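Local coordinates for protein CCMAN5 (Cellulosimicrobium cellulans, PDB 2XSG) that hydrolyses mannosidic linkages as a calcium-binding family 92 glycoside hydrolase, and probably uncaps mannose-6-phosphate on yeast-made glycans, at residues S11-F16 / F311-Y316; Q31-L36 / A284-T289; W217-R222 / D230-G235; G77-V82 / V161-N166; R461-Y466 / H543-Y548. One frame throughout, in Å; residues are numbered along the deposited sequence.

Contacts 1 and 2 lie where N-terminal loops meet helices 306-318 and 275-290. Their centres are about 12 Å apart and they touch directly, Y316 CE1 standing 3.3 Å from W286 CZ2. Contacts 3 and 4 are a second touching pair, also about 12 Å between centres, in the N-terminal beta domain; strand 158-162 of contact 4 runs beside strand 235-240, into which contact 3 leads. Contact 5 stands apart among the catalytic-domain helices, its centre about 33 Å from that of contact 1. Its Y545 side chain is about 12 Å from the calcium ion and about 11 Å from a bound B3P buffer molecule; N166 of contact 4 is about 13 Å from a bound B3P.

Contact 1. Residues S11-F16 / F311-Y316; sequences SLVDVF and FYTHLY
V13 pushes its side chain into the groove between Y312 and Y316, one turn apart on helix 306-318. From CB, the branch CG2 goes toward the helix backbone, 3.3 Å from Y312 O, and also touches Y316 CB. The other branch, CG1, anti to the backbone N (chi1 175°), lies over one face of the Y316 ring in a CH-pi contact, 3.6 Å from Y316 CG. Farther out along that ring V15 CG1 meets CE2 and CZ, while at the other end L12 runs alongside Y312, its CD1 3.6 Å from Y312 CD2. One polar bond fixes the loop: D14 N donates almost straight (169°) to T313 OG1 at 2.8 Å, and that hydroxyl is also bonded to R309 O, one turn back. D14 OD1 accepts from F16 N, closing an Asx turn. The arrangement is an irregular N-terminal loop laid across a helix, here joining the N-terminal region to helix 306-318.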
# COMPACT_ATOMS: atom_id res chain seq x y z
N SER A 11 -7.80 18.92 5.09
CA SER A 11 -8.75 19.47 4.10
C SER A 11 -8.28 19.32 2.65
O SER A 11 -9.10 19.37 1.72
CB SER A 11 -9.02 20.96 4.40
OG SER A 11 -7.82 21.71 4.26
N LEU A 12 -6.98 19.12 2.47
CA LEU A 12 -6.41 18.94 1.12
C LEU A 12 -6.48 17.50 0.58
O LEU A 12 -6.42 17.29 -0.64
CB LEU A 12 -4.98 19.46 1.05
CG LEU A 12 -4.75 20.93 1.36
CD1 LEU A 12 -3.25 21.24 1.22
CD2 LEU A 12 -5.60 21.88 0.44
N VAL A 13 -6.58 16.53 1.49
CA VAL A 13 -6.77 15.12 1.14
C VAL A 13 -8.15 14.88 0.49
O VAL A 13 -9.19 15.32 1.01
CB VAL A 13 -6.59 14.23 2.41
CG1 VAL A 13 -6.89 12.77 2.14
CG2 VAL A 13 -5.18 14.37 2.97
N ASP A 14 -8.15 14.18 -0.64
CA ASP A 14 -9.39 13.71 -1.25
C ASP A 14 -9.46 12.18 -1.12
O ASP A 14 -8.90 11.45 -1.95
CB ASP A 14 -9.45 14.15 -2.73
CG ASP A 14 -10.79 13.85 -3.39
OD1 ASP A 14 -11.61 13.05 -2.86
OD2 ASP A 14 -11.01 14.39 -4.50
N VAL A 15 -10.19 11.70 -0.11
CA VAL A 15 -10.27 10.25 0.15
C VAL A 15 -11.03 9.47 -0.93
O VAL A 15 -11.09 8.25 -0.89
CB VAL A 15 -10.85 9.91 1.56
CG1 VAL A 15 -10.04 10.56 2.68
CG2 VAL A 15 -12.34 10.27 1.65
N PHE A 16 -11.61 10.18 -1.90
CA PHE A 16 -12.33 9.50 -2.98
C PHE A 16 -11.46 9.19 -4.18
O PHE A 16 -11.85 8.42 -5.05
CB PHE A 16 -13.57 10.28 -3.38
CG PHE A 16 -14.62 10.30 -2.32
CD1 PHE A 16 -15.35 9.15 -2.03
CD2 PHE A 16 -14.88 11.46 -1.62
CE1 PHE A 16 -16.33 9.15 -1.04
CE2 PHE A 16 -15.86 11.48 -0.62
CZ PHE A 16 -16.59 10.33 -0.34
N PHE A 311 -0.61 15.64 -3.90
CA PHE A 311 0.44 15.30 -2.95
C PHE A 311 -0.12 14.85 -1.59
O PHE A 311 0.24 13.76 -1.09
CB PHE A 311 1.43 16.45 -2.76
CG PHE A 311 2.51 16.14 -1.79
CD1 PHE A 311 3.63 15.41 -2.19
CD2 PHE A 311 2.40 16.53 -0.46
CE1 PHE A 311 4.61 15.09 -1.28
CE2 PHE A 311 3.39 16.21 0.45
CZ PHE A 311 4.50 15.49 0.04
N TYR A 312 -0.97 15.67 -0.97
CA TYR A 312 -1.46 15.38 0.38
C TYR A 312 -2.38 14.16 0.45
O TYR A 312 -2.40 13.43 1.45
CB TYR A 312 -2.03 16.62 1.10
CG TYR A 312 -0.91 17.53 1.58
CD1 TYR A 312 -0.09 17.16 2.67
CD2 TYR A 312 -0.63 18.73 0.94
CE1 TYR A 312 0.96 17.96 3.09
CE2 TYR A 312 0.41 19.55 1.35
CZ TYR A 312 1.21 19.15 2.42
OH TYR A 312 2.24 19.96 2.82
N THR A 313 -3.14 13.93 -0.63
CA THR A 313 -3.97 12.75 -0.77
C THR A 313 -3.08 11.50 -0.77
O THR A 313 -3.38 10.51 -0.08
CB THR A 313 -4.82 12.81 -2.06
OG1 THR A 313 -5.71 13.95 -2.00
CG2 THR A 313 -5.63 11.51 -2.24
N HIS A 314 -1.98 11.54 -1.52
CA HIS A 314 -1.09 10.39 -1.58
C HIS A 314 -0.19 10.26 -0.34
O HIS A 314 0.17 9.14 0.06
CB HIS A 314 -0.28 10.36 -2.89
CG HIS A 314 -1.15 10.14 -4.10
ND1 HIS A 314 -1.99 9.06 -4.22
CD2 HIS A 314 -1.32 10.88 -5.22
CE1 HIS A 314 -2.64 9.14 -5.37
NE2 HIS A 314 -2.24 10.23 -6.00
N LEU A 315 0.14 11.39 0.29
CA LEU A 315 0.79 11.29 1.60
C LEU A 315 -0.15 10.57 2.59
O LEU A 315 0.28 9.68 3.35
CB LEU A 315 1.20 12.67 2.13
CG LEU A 315 2.14 12.75 3.34
CD1 LEU A 315 3.53 12.12 3.05
CD2 LEU A 315 2.31 14.18 3.83
N TYR A 316 -1.43 10.94 2.56
CA TYR A 316 -2.44 10.25 3.39
C TYR A 316 -2.42 8.73 3.13
O TYR A 316 -2.38 7.94 4.05
CB TYR A 316 -3.82 10.88 3.15
CG TYR A 316 -5.01 10.06 3.61
CD1 TYR A 316 -5.46 10.12 4.94
CD2 TYR A 316 -5.70 9.25 2.72
CE1 TYR A 316 -6.57 9.36 5.36
CE2 TYR A 316 -6.79 8.49 3.14
CZ TYR A 316 -7.23 8.55 4.45
OH TYR A 316 -8.32 7.80 4.85

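Contact 2. Residues Q31-L36 / A284-T289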
# COMPACT_ATOMS: atom_id res chain seq x y z
N GLN A 31 -10.51 6.31 8.72
CA GLN A 31 -9.39 5.62 9.35
C GLN A 31 -8.36 6.57 9.94
O GLN A 31 -8.18 7.69 9.44
CB GLN A 31 -8.74 4.62 8.38
CG GLN A 31 -8.35 5.17 7.01
CD GLN A 31 -8.11 4.05 6.01
OE1 GLN A 31 -8.51 2.92 6.26
NE2 GLN A 31 -7.49 4.36 4.88
N ALA A 32 -7.70 6.13 11.01
CA ALA A 32 -6.60 6.90 11.60
C ALA A 32 -5.32 6.55 10.86
O ALA A 32 -5.29 5.56 10.12
CB ALA A 32 -6.47 6.58 13.09
N PRO A 33 -4.23 7.33 11.08
CA PRO A 33 -2.97 6.96 10.43
C PRO A 33 -2.54 5.52 10.81
O PRO A 33 -2.50 5.18 11.99
CB PRO A 33 -1.98 7.99 10.99
CG PRO A 33 -2.82 9.18 11.26
CD PRO A 33 -4.12 8.61 11.80
N ASN A 34 -2.26 4.69 9.79
CA ASN A 34 -1.92 3.28 10.01
C ASN A 34 -2.90 2.53 10.91
O ASN A 34 -2.53 1.65 11.67
CB ASN A 34 -0.48 3.16 10.56
CG ASN A 34 0.56 3.57 9.55
OD1 ASN A 34 1.00 2.76 8.72
ND2 ASN A 34 0.96 4.83 9.60
N GLY A 35 -4.17 2.91 10.83
CA GLY A 35 -5.19 2.31 11.66
C GLY A 35 -5.56 0.91 11.26
O GLY A 35 -5.48 0.52 10.08
N LEU A 36 -5.98 0.15 12.27
CA LEU A 36 -6.53 -1.18 12.12
C LEU A 36 -8.01 -1.11 11.74
O LEU A 36 -8.46 -1.82 10.83
CB LEU A 36 -6.35 -1.95 13.42
CG LEU A 36 -7.00 -3.32 13.59
CD1 LEU A 36 -6.35 -4.33 12.68
CD2 LEU A 36 -6.87 -3.76 15.06
N ALA A 284 -6.94 15.84 13.98
CA ALA A 284 -5.71 16.46 14.48
C ALA A 284 -4.52 15.52 14.36
O ALA A 284 -3.43 15.94 13.96
CB ALA A 284 -5.87 16.94 15.94
N GLU A 285 -4.71 14.26 14.71
CA GLU A 285 -3.68 13.26 14.49
C GLU A 285 -3.25 13.22 13.00
O GLU A 285 -2.05 13.13 12.70
CB GLU A 285 -4.14 11.89 15.01
CG GLU A 285 -3.10 10.79 14.87
CD GLU A 285 -3.59 9.43 15.37
OE1 GLU A 285 -4.70 9.38 15.98
OE2 GLU A 285 -2.87 8.43 15.13
N TRP A 286 -4.21 13.32 12.07
CA TRP A 286 -3.86 13.34 10.64
C TRP A 286 -3.07 14.58 10.28
O TRP A 286 -2.10 14.51 9.52
CB TRP A 286 -5.09 13.19 9.74
CG TRP A 286 -5.39 11.76 9.41
CD1 TRP A 286 -6.49 11.04 9.81
CD2 TRP A 286 -4.58 10.86 8.64
NE1 TRP A 286 -6.43 9.76 9.31
CE2 TRP A 286 -5.26 9.61 8.61
CE3 TRP A 286 -3.34 10.97 8.00
CZ2 TRP A 286 -4.74 8.49 7.94
CZ3 TRP A 286 -2.82 9.85 7.33
CH2 TRP A 286 -3.52 8.63 7.31
N ASN A 287 -3.50 15.73 10.82
CA ASN A 287 -2.81 17.00 10.58
C ASN A 287 -1.35 17.00 11.06
O ASN A 287 -0.49 17.60 10.43
CB ASN A 287 -3.59 18.18 11.17
CG ASN A 287 -4.66 18.69 10.23
OD1 ASN A 287 -4.53 18.62 9.01
ND2 ASN A 287 -5.73 19.23 10.79
N ALA A 288 -1.10 16.32 12.19
CA ALA A 288 0.26 16.15 12.69
C ALA A 288 1.08 15.25 11.77
O ALA A 288 2.24 15.55 11.47
CB ALA A 288 0.25 15.58 14.13
N THR A 289 0.47 14.15 11.32
CA THR A 289 1.12 13.22 10.39
C THR A 289 1.41 13.87 9.03
O THR A 289 2.54 13.84 8.54
CB THR A 289 0.23 11.96 10.20
OG1 THR A 289 0.07 11.29 11.46
CG2 THR A 289 0.85 11.00 9.16
O HOH W 1 -3.22 5.69 14.50
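The apolar part of this contact is a proline laid on a tryptophan. P33 puts CG over the centre of the six-membered ring of W286, 3.6 Å from the centroid and 11° off the normal, a close CH-pi contact; CD sits nearer the ring fusion, 3.5 Å from W286 CE2. Two helix residues flank the pyrrolidine: E285, its chain fully extended, brings OE2 to 3.6 Å from P33 CD, and T289 OG1, which donates to E285 O, lies 3.6 Å from P33 CG. The direct hydrogen bond uses the indole edge. W286 NE1 donates to Q31 O at 2.7 Å, nearly straight (170°), in the ring plane and onto a carbonyl lone pair. A water adds a further link, donating hydrogen bonds to P33 O at 2.7 Å and E285 OE2 at 2.8 Å. Within the loop, G35 N bonds back to A32 O to close a type II turn with P33 second, and Y316 of contact 1 also meets the W286 ring. The indole is therefore held twice, by its N-H in the plane and by the proline on a face, which fixes its rotation; the E285 carboxylate, partly exposed and accepting from the water, would probably stay charged.

Contact 3. Residues W217-R222 / D230-G235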
# COMPACT_ATOMS: atom_id res chain seq x y z
N TRP A 217 -28.50 -14.66 14.77
CA TRP A 217 -28.66 -15.78 13.84
C TRP A 217 -27.37 -16.59 13.69
O TRP A 217 -26.28 -16.07 13.86
CB TRP A 217 -29.15 -15.32 12.47
CG TRP A 217 -28.10 -14.69 11.61
CD1 TRP A 217 -27.13 -15.34 10.90
CD2 TRP A 217 -27.92 -13.30 11.33
NE1 TRP A 217 -26.36 -14.44 10.22
CE2 TRP A 217 -26.82 -13.18 10.46
CE3 TRP A 217 -28.60 -12.13 11.73
CZ2 TRP A 217 -26.37 -11.95 9.97
CZ3 TRP A 217 -28.14 -10.90 11.26
CH2 TRP A 217 -27.04 -10.82 10.38
N GLY A 218 -27.53 -17.87 13.38
CA GLY A 218 -26.42 -18.74 13.02
C GLY A 218 -26.66 -19.34 11.65
O GLY A 218 -27.49 -18.82 10.85
N ASP A 219 -25.97 -20.44 11.38
CA ASP A 219 -25.90 -21.00 10.02
C ASP A 219 -27.19 -21.62 9.48
O ASP A 219 -27.29 -21.89 8.27
CB ASP A 219 -24.75 -22.00 9.93
CG ASP A 219 -23.39 -21.32 10.04
OD1 ASP A 219 -22.97 -20.66 9.06
OD2 ASP A 219 -22.76 -21.46 11.11
N ASP A 220 -28.15 -21.87 10.36
CA ASP A 220 -29.48 -22.33 9.95
C ASP A 220 -30.41 -21.18 9.54
O ASP A 220 -31.59 -21.40 9.31
CB ASP A 220 -30.14 -23.20 11.02
CG ASP A 220 -30.43 -22.45 12.35
OD1 ASP A 220 -30.32 -21.20 12.42
OD2 ASP A 220 -30.78 -23.14 13.34
N ASP A 221 -29.87 -19.96 9.49
CA ASP A 221 -30.66 -18.78 9.13
C ASP A 221 -31.84 -18.45 10.06
O ASP A 221 -32.65 -17.59 9.72
CB ASP A 221 -31.17 -18.90 7.68
CG ASP A 221 -30.03 -18.81 6.66
OD1 ASP A 221 -29.01 -18.16 6.96
OD2 ASP A 221 -30.15 -19.41 5.57
N ARG A 222 -31.94 -19.11 11.22
CA ARG A 222 -33.00 -18.76 12.17
C ARG A 222 -32.64 -17.53 13.00
O ARG A 222 -31.54 -17.43 13.56
CB ARG A 222 -33.38 -19.96 13.06
CG ARG A 222 -34.17 -21.01 12.32
CD ARG A 222 -34.41 -22.27 13.13
NE ARG A 222 -35.60 -22.19 13.98
CZ ARG A 222 -35.55 -22.08 15.31
NH1 ARG A 222 -34.38 -22.05 15.95
NH2 ARG A 222 -36.67 -22.03 16.02
N ASP A 230 -21.97 -19.27 17.23
CA ASP A 230 -20.61 -19.63 16.89
C ASP A 230 -20.65 -20.54 15.66
O ASP A 230 -21.17 -21.65 15.73
CB ASP A 230 -19.97 -20.35 18.07
CG ASP A 230 -18.47 -20.50 17.93
OD1 ASP A 230 -17.89 -20.00 16.93
OD2 ASP A 230 -17.87 -21.13 18.83
N GLY A 231 -20.10 -20.08 14.55
CA GLY A 231 -20.20 -20.85 13.30
C GLY A 231 -19.45 -20.15 12.19
O GLY A 231 -18.29 -19.78 12.35
N VAL A 232 -20.13 -19.96 11.06
CA VAL A 232 -19.55 -19.30 9.89
C VAL A 232 -20.37 -18.05 9.57
O VAL A 232 -19.86 -16.92 9.68
CB VAL A 232 -19.51 -20.25 8.68
CG1 VAL A 232 -18.80 -19.59 7.51
CG2 VAL A 232 -18.80 -21.53 9.05
N ASP A 233 -21.63 -18.26 9.18
CA ASP A 233 -22.58 -17.16 9.00
C ASP A 233 -23.31 -16.93 10.32
O ASP A 233 -24.22 -17.70 10.70
CB ASP A 233 -23.58 -17.52 7.89
CG ASP A 233 -24.49 -16.36 7.49
OD1 ASP A 233 -24.50 -15.31 8.17
OD2 ASP A 233 -25.21 -16.50 6.47
N THR A 234 -22.89 -15.89 11.05
CA THR A 234 -23.61 -15.48 12.26
C THR A 234 -23.87 -13.98 12.18
O THR A 234 -23.27 -13.27 11.34
CB THR A 234 -22.83 -15.82 13.59
OG1 THR A 234 -21.64 -15.04 13.69
CG2 THR A 234 -22.46 -17.29 13.65
N GLY A 235 -24.77 -13.50 13.03
CA GLY A 235 -25.05 -12.08 13.13
C GLY A 235 -25.95 -11.72 14.28
O GLY A 235 -26.46 -12.60 14.99
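The tight end is the indole of W217 lying flat on the backbone of T234 and G235. G235 CA sits over the six-membered ring, 3.3 Å from its centroid, and a side chain here would clash with the ring. Next to it the strands pair antiparallel through W217 N to G235 O at 2.9 Å and the return bond from G235 N to W217 O. At the indole edge NE1 donates to D233 OD1 at 2.9 Å; the oxygen lies near the indole plane but is met from above its own carboxylate plane, the planes 88° apart, and it also takes a salt bridge from R91. An alanine in place of W217 would remove the lid over G235 and the NE1 bond, and would probably leave D233 less firmly positioned. The looser end is exposed: the type I turn G218-D221 carries D219, whose OD2 accepts from V232 N at 3.0 Å on its syn lone pair, while OD1 takes D233 N at 2.8 Å from above the carboxylate plane. D221 OD1 stands 4.2 Å from D233 OD2, like charges. The backbone N-H groups probably offset the charge on D219, as R91 and the indole N-H would for D233.

Contact 4. Residues G77-V82 / V161-N166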
# COMPACT_ATOMS: atom_id res chain seq x y z
N GLY A 77 -13.00 -6.53 5.07
CA GLY A 77 -14.44 -6.30 4.81
C GLY A 77 -15.34 -6.94 5.87
O GLY A 77 -16.52 -7.17 5.62
N ASP A 78 -14.77 -7.23 7.04
CA ASP A 78 -15.48 -7.86 8.16
C ASP A 78 -16.37 -6.88 8.92
O ASP A 78 -16.07 -5.69 9.00
CB ASP A 78 -14.50 -8.44 9.19
CG ASP A 78 -13.61 -9.54 8.62
OD1 ASP A 78 -12.38 -9.33 8.50
OD2 ASP A 78 -14.16 -10.62 8.31
N LEU A 79 -17.44 -7.44 9.50
CA LEU A 79 -18.29 -6.76 10.47
C LEU A 79 -19.10 -5.65 9.80
O LEU A 79 -18.77 -4.47 9.93
CB LEU A 79 -17.46 -6.22 11.64
CG LEU A 79 -18.07 -6.19 13.04
CD1 LEU A 79 -16.97 -6.16 14.10
CD2 LEU A 79 -19.03 -5.01 13.23
N LEU A 80 -20.16 -6.05 9.10
CA LEU A 80 -20.98 -5.12 8.36
C LEU A 80 -22.11 -4.62 9.25
O LEU A 80 -22.91 -5.41 9.76
CB LEU A 80 -21.52 -5.75 7.06
CG LEU A 80 -22.46 -4.90 6.18
CD1 LEU A 80 -21.70 -3.77 5.49
CD2 LEU A 80 -23.15 -5.79 5.14
N VAL A 81 -22.15 -3.31 9.45
CA VAL A 81 -23.22 -2.65 10.21
C VAL A 81 -24.15 -1.89 9.26
O VAL A 81 -23.72 -0.97 8.58
CB VAL A 81 -22.64 -1.70 11.28
CG1 VAL A 81 -23.76 -0.85 11.95
CG2 VAL A 81 -21.80 -2.49 12.33
N VAL A 82 -25.42 -2.29 9.23
CA VAL A 82 -26.40 -1.77 8.30
C VAL A 82 -27.57 -1.12 9.05
O VAL A 82 -28.32 -1.82 9.75
CB VAL A 82 -27.00 -2.91 7.40
CG1 VAL A 82 -28.02 -2.35 6.41
CG2 VAL A 82 -25.90 -3.64 6.64
N VAL A 161 -25.93 -6.28 12.49
CA VAL A 161 -24.50 -6.53 12.57
C VAL A 161 -24.28 -7.87 11.87
O VAL A 161 -24.57 -8.91 12.43
CB VAL A 161 -24.00 -6.53 14.05
CG1 VAL A 161 -22.49 -6.75 14.13
CG2 VAL A 161 -24.40 -5.24 14.78
N ASP A 162 -23.80 -7.83 10.63
CA ASP A 162 -23.63 -9.02 9.80
C ASP A 162 -22.18 -9.52 9.88
O ASP A 162 -21.23 -8.84 9.42
CB ASP A 162 -24.02 -8.69 8.36
CG ASP A 162 -24.21 -9.92 7.50
OD1 ASP A 162 -23.48 -10.92 7.67
OD2 ASP A 162 -25.10 -9.90 6.64
N LEU A 163 -22.01 -10.71 10.44
CA LEU A 163 -20.67 -11.24 10.69
C LEU A 163 -20.20 -12.22 9.63
O LEU A 163 -19.14 -12.83 9.77
CB LEU A 163 -20.58 -11.86 12.09
CG LEU A 163 -20.54 -10.93 13.30
CD1 LEU A 163 -19.56 -9.76 13.09
CD2 LEU A 163 -21.89 -10.39 13.59
N GLU A 164 -20.99 -12.38 8.57
CA GLU A 164 -20.58 -13.24 7.47
C GLU A 164 -19.77 -12.46 6.43
O GLU A 164 -18.83 -12.99 5.87
CB GLU A 164 -21.79 -13.92 6.83
CG GLU A 164 -21.43 -15.06 5.87
CD GLU A 164 -21.04 -14.58 4.48
OE1 GLU A 164 -21.36 -13.43 4.12
OE2 GLU A 164 -20.39 -15.35 3.73
N THR A 165 -20.15 -11.20 6.20
CA THR A 165 -19.56 -10.33 5.16
C THR A 165 -18.04 -10.34 5.19
O THR A 165 -17.42 -10.10 6.24
CB THR A 165 -20.07 -8.87 5.29
OG1 THR A 165 -21.49 -8.86 5.42
CG2 THR A 165 -19.67 -8.02 4.08
N ASN A 166 -17.44 -10.67 4.04
CA ASN A 166 -15.99 -10.57 3.85
C ASN A 166 -15.70 -10.33 2.38
O ASN A 166 -16.42 -10.84 1.52
CB ASN A 166 -15.29 -11.84 4.33
CG ASN A 166 -13.78 -11.70 4.34
OD1 ASN A 166 -13.12 -11.87 3.32
ND2 ASN A 166 -13.22 -11.40 5.51
O HOH W 2 -18.48 -9.76 8.79
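Two strands pair antiparallel here through L80 and D162, then part around a water. D162 N gives a nearly straight bond to L80 O at 2.7 Å, and L80 N returns one to D162 O at 3.0 Å on a carbonyl lone pair. The water accepts from L79 N at 2.6 Å and donates to D162 O and T165 O, bridging backbones that no longer pair directly. L79 lies alongside V161 and L163, its CG 3.9 Å from L163 CD1, while T165 OG1 packs against L80 CB and CD2. At the far end N166 ND2 reaches D78 OD2 at 3.1 Å, from above the carboxylate plane. In the second shell R170 makes a salt bridge to D78 OD2, T65 and Y200 bond to D78 OD1, Y200 also to N166 ND2, and N166 OD1 accepts from T168 N and S169 N. An alanine at D78 would remove the carboxylate, and R170 and Y200 would probably lose a partner and N166 ND2 one of its two. D162 OD1 accepts from E164 N in an Asx turn; its OD2 meets R91 and Y97. Here strands 80-84 and 158-162 of an antiparallel sheet in the N-terminal domain diverge.

Contact 5. Residues R461-Y466 / H543-Y548; sequences RGYDQY and HWYDAY
Four tyrosines, Y463 and Y466 from helix 455-474 with Y545 and Y548 from the loop before helix 550-556, form a buried aromatic cluster in the catalytic domain. Y548 meets both helix tyrosines. Its chi1 of 56° puts CG between the backbone N and carbonyl carbon, the crowded position, and sends the ring against Y463 and Y466. Against Y466 the planes are only 6° apart, yet the rings are slid so far that they barely overlap; each instead lies over the other's CB, with Y466 CB 3.7 Å from the Y548 centroid and Y548 CB 3.8 Å from that of Y466. Y463 meets the same ring obliquely, planes at 52°, with Y548 CD2 over one face of Y463 and 3.7 Å from its CD1. Y545 crosses Y463 at about a right angle, its CE1 3.8 Å from Y463 CD2, and A547 CB touches Y463 CE2. The hydroxyls reach beyond the cluster: Y548 OH bonds to A488 O, Y463 OH to A682 O and Y466 OH to G683 O. A CB at G462 would clash with the Y548 hydroxyl as placed: Y548 OH comes within 3.1 Å of G462 C.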
# COMPACT_ATOMS: atom_id res chain seq x y z
N ARG A 461 15.51 -13.86 -6.73
CA ARG A 461 16.40 -14.44 -5.74
C ARG A 461 17.68 -13.60 -5.63
O ARG A 461 18.26 -13.47 -4.55
CB ARG A 461 16.72 -15.90 -6.08
CG ARG A 461 17.72 -16.58 -5.14
CD ARG A 461 17.55 -18.09 -5.15
NE ARG A 461 16.28 -18.47 -4.53
CZ ARG A 461 15.63 -19.61 -4.74
NH1 ARG A 461 16.14 -20.55 -5.55
NH2 ARG A 461 14.47 -19.83 -4.14
N GLY A 462 18.12 -13.05 -6.75
CA GLY A 462 19.31 -12.22 -6.76
C GLY A 462 19.15 -11.05 -5.81
O GLY A 462 20.02 -10.81 -4.97
N TYR A 463 18.03 -10.34 -5.92
CA TYR A 463 17.76 -9.21 -5.04
C TYR A 463 17.55 -9.68 -3.57
O TYR A 463 18.06 -9.05 -2.64
CB TYR A 463 16.56 -8.41 -5.54
CG TYR A 463 16.61 -6.93 -5.26
CD1 TYR A 463 17.25 -6.42 -4.12
CD2 TYR A 463 16.00 -6.02 -6.12
CE1 TYR A 463 17.30 -5.05 -3.85
CE2 TYR A 463 16.04 -4.63 -5.85
CZ TYR A 463 16.69 -4.16 -4.71
OH TYR A 463 16.74 -2.81 -4.43
N ASP A 464 16.83 -10.78 -3.37
CA ASP A 464 16.66 -11.36 -2.04
C ASP A 464 17.99 -11.67 -1.38
O ASP A 464 18.16 -11.39 -0.19
CB ASP A 464 15.84 -12.64 -2.10
CG ASP A 464 14.36 -12.38 -2.22
OD1 ASP A 464 13.90 -11.26 -1.87
OD2 ASP A 464 13.65 -13.30 -2.65
N GLN A 465 18.90 -12.26 -2.16
CA GLN A 465 20.21 -12.66 -1.65
C GLN A 465 21.11 -11.46 -1.35
O GLN A 465 21.83 -11.45 -0.33
CB GLN A 465 20.90 -13.65 -2.59
CG GLN A 465 20.25 -15.02 -2.63
CD GLN A 465 20.95 -15.94 -3.63
OE1 GLN A 465 21.33 -15.50 -4.70
NE2 GLN A 465 21.13 -17.21 -3.27
N TYR A 466 21.05 -10.44 -2.21
CA TYR A 466 21.68 -9.17 -1.85
C TYR A 466 21.20 -8.71 -0.46
O TYR A 466 22.00 -8.36 0.40
CB TYR A 466 21.48 -8.05 -2.91
CG TYR A 466 21.84 -6.69 -2.33
CD1 TYR A 466 23.17 -6.34 -2.11
CD2 TYR A 466 20.84 -5.81 -1.92
CE1 TYR A 466 23.50 -5.11 -1.51
CE2 TYR A 466 21.15 -4.59 -1.33
CZ TYR A 466 22.48 -4.24 -1.13
OH TYR A 466 22.77 -3.03 -0.55
N HIS A 543 14.27 -6.74 -16.88
CA HIS A 543 15.71 -6.56 -17.14
C HIS A 543 16.46 -5.79 -16.04
O HIS A 543 17.59 -6.16 -15.66
CB HIS A 543 15.97 -5.92 -18.51
CG HIS A 543 17.43 -5.75 -18.81
ND1 HIS A 543 18.05 -4.52 -18.81
CD2 HIS A 543 18.40 -6.67 -19.04
CE1 HIS A 543 19.34 -4.68 -19.07
NE2 HIS A 543 19.58 -5.97 -19.20
N TRP A 544 15.82 -4.73 -15.54
CA TRP A 544 16.41 -3.77 -14.60
C TRP A 544 16.24 -4.20 -13.13
O TRP A 544 16.59 -3.44 -12.23
CB TRP A 544 15.79 -2.37 -14.81
CG TRP A 544 15.73 -1.95 -16.26
CD1 TRP A 544 14.64 -1.97 -17.08
CD2 TRP A 544 16.82 -1.45 -17.05
NE1 TRP A 544 14.99 -1.52 -18.34
CE2 TRP A 544 16.32 -1.21 -18.35
CE3 TRP A 544 18.18 -1.20 -16.79
CZ2 TRP A 544 17.12 -0.72 -19.39
CZ3 TRP A 544 18.98 -0.73 -17.82
CH2 TRP A 544 18.45 -0.50 -19.11
N TYR A 545 15.73 -5.41 -12.89
CA TYR A 545 15.31 -5.81 -11.54
C TYR A 545 16.41 -5.77 -10.49
O TYR A 545 16.16 -5.36 -9.33
CB TYR A 545 14.64 -7.19 -11.54
CG TYR A 545 13.79 -7.45 -10.32
CD1 TYR A 545 14.34 -8.02 -9.16
CD2 TYR A 545 12.43 -7.14 -10.31
CE1 TYR A 545 13.55 -8.27 -8.03
CE2 TYR A 545 11.63 -7.39 -9.18
CZ TYR A 545 12.19 -7.94 -8.06
OH TYR A 545 11.39 -8.17 -6.96
N ASP A 546 17.61 -6.19 -10.87
CA ASP A 546 18.68 -6.33 -9.90
C ASP A 546 19.32 -4.97 -9.62
O ASP A 546 20.47 -4.70 -9.99
CB ASP A 546 19.64 -7.46 -10.31
CG ASP A 546 19.01 -8.83 -10.15
OD1 ASP A 546 18.05 -8.94 -9.35
OD2 ASP A 546 19.45 -9.79 -10.81
N ALA A 547 18.51 -4.11 -8.99
CA ALA A 547 18.82 -2.70 -8.85
C ALA A 547 19.95 -2.39 -7.87
O ALA A 547 20.35 -1.23 -7.73
CB ALA A 547 17.55 -1.91 -8.48
N TYR A 548 20.46 -3.44 -7.22
CA TYR A 548 21.62 -3.37 -6.32
C TYR A 548 22.95 -3.46 -7.08
O TYR A 548 24.02 -3.42 -6.46
CB TYR A 548 21.54 -4.51 -5.29
CG TYR A 548 21.43 -5.89 -5.92
CD1 TYR A 548 22.56 -6.68 -6.12
CD2 TYR A 548 20.20 -6.39 -6.34
CE1 TYR A 548 22.46 -7.93 -6.73
CE2 TYR A 548 20.09 -7.62 -6.93
CZ TYR A 548 21.22 -8.39 -7.11
OH TYR A 548 21.08 -9.62 -7.72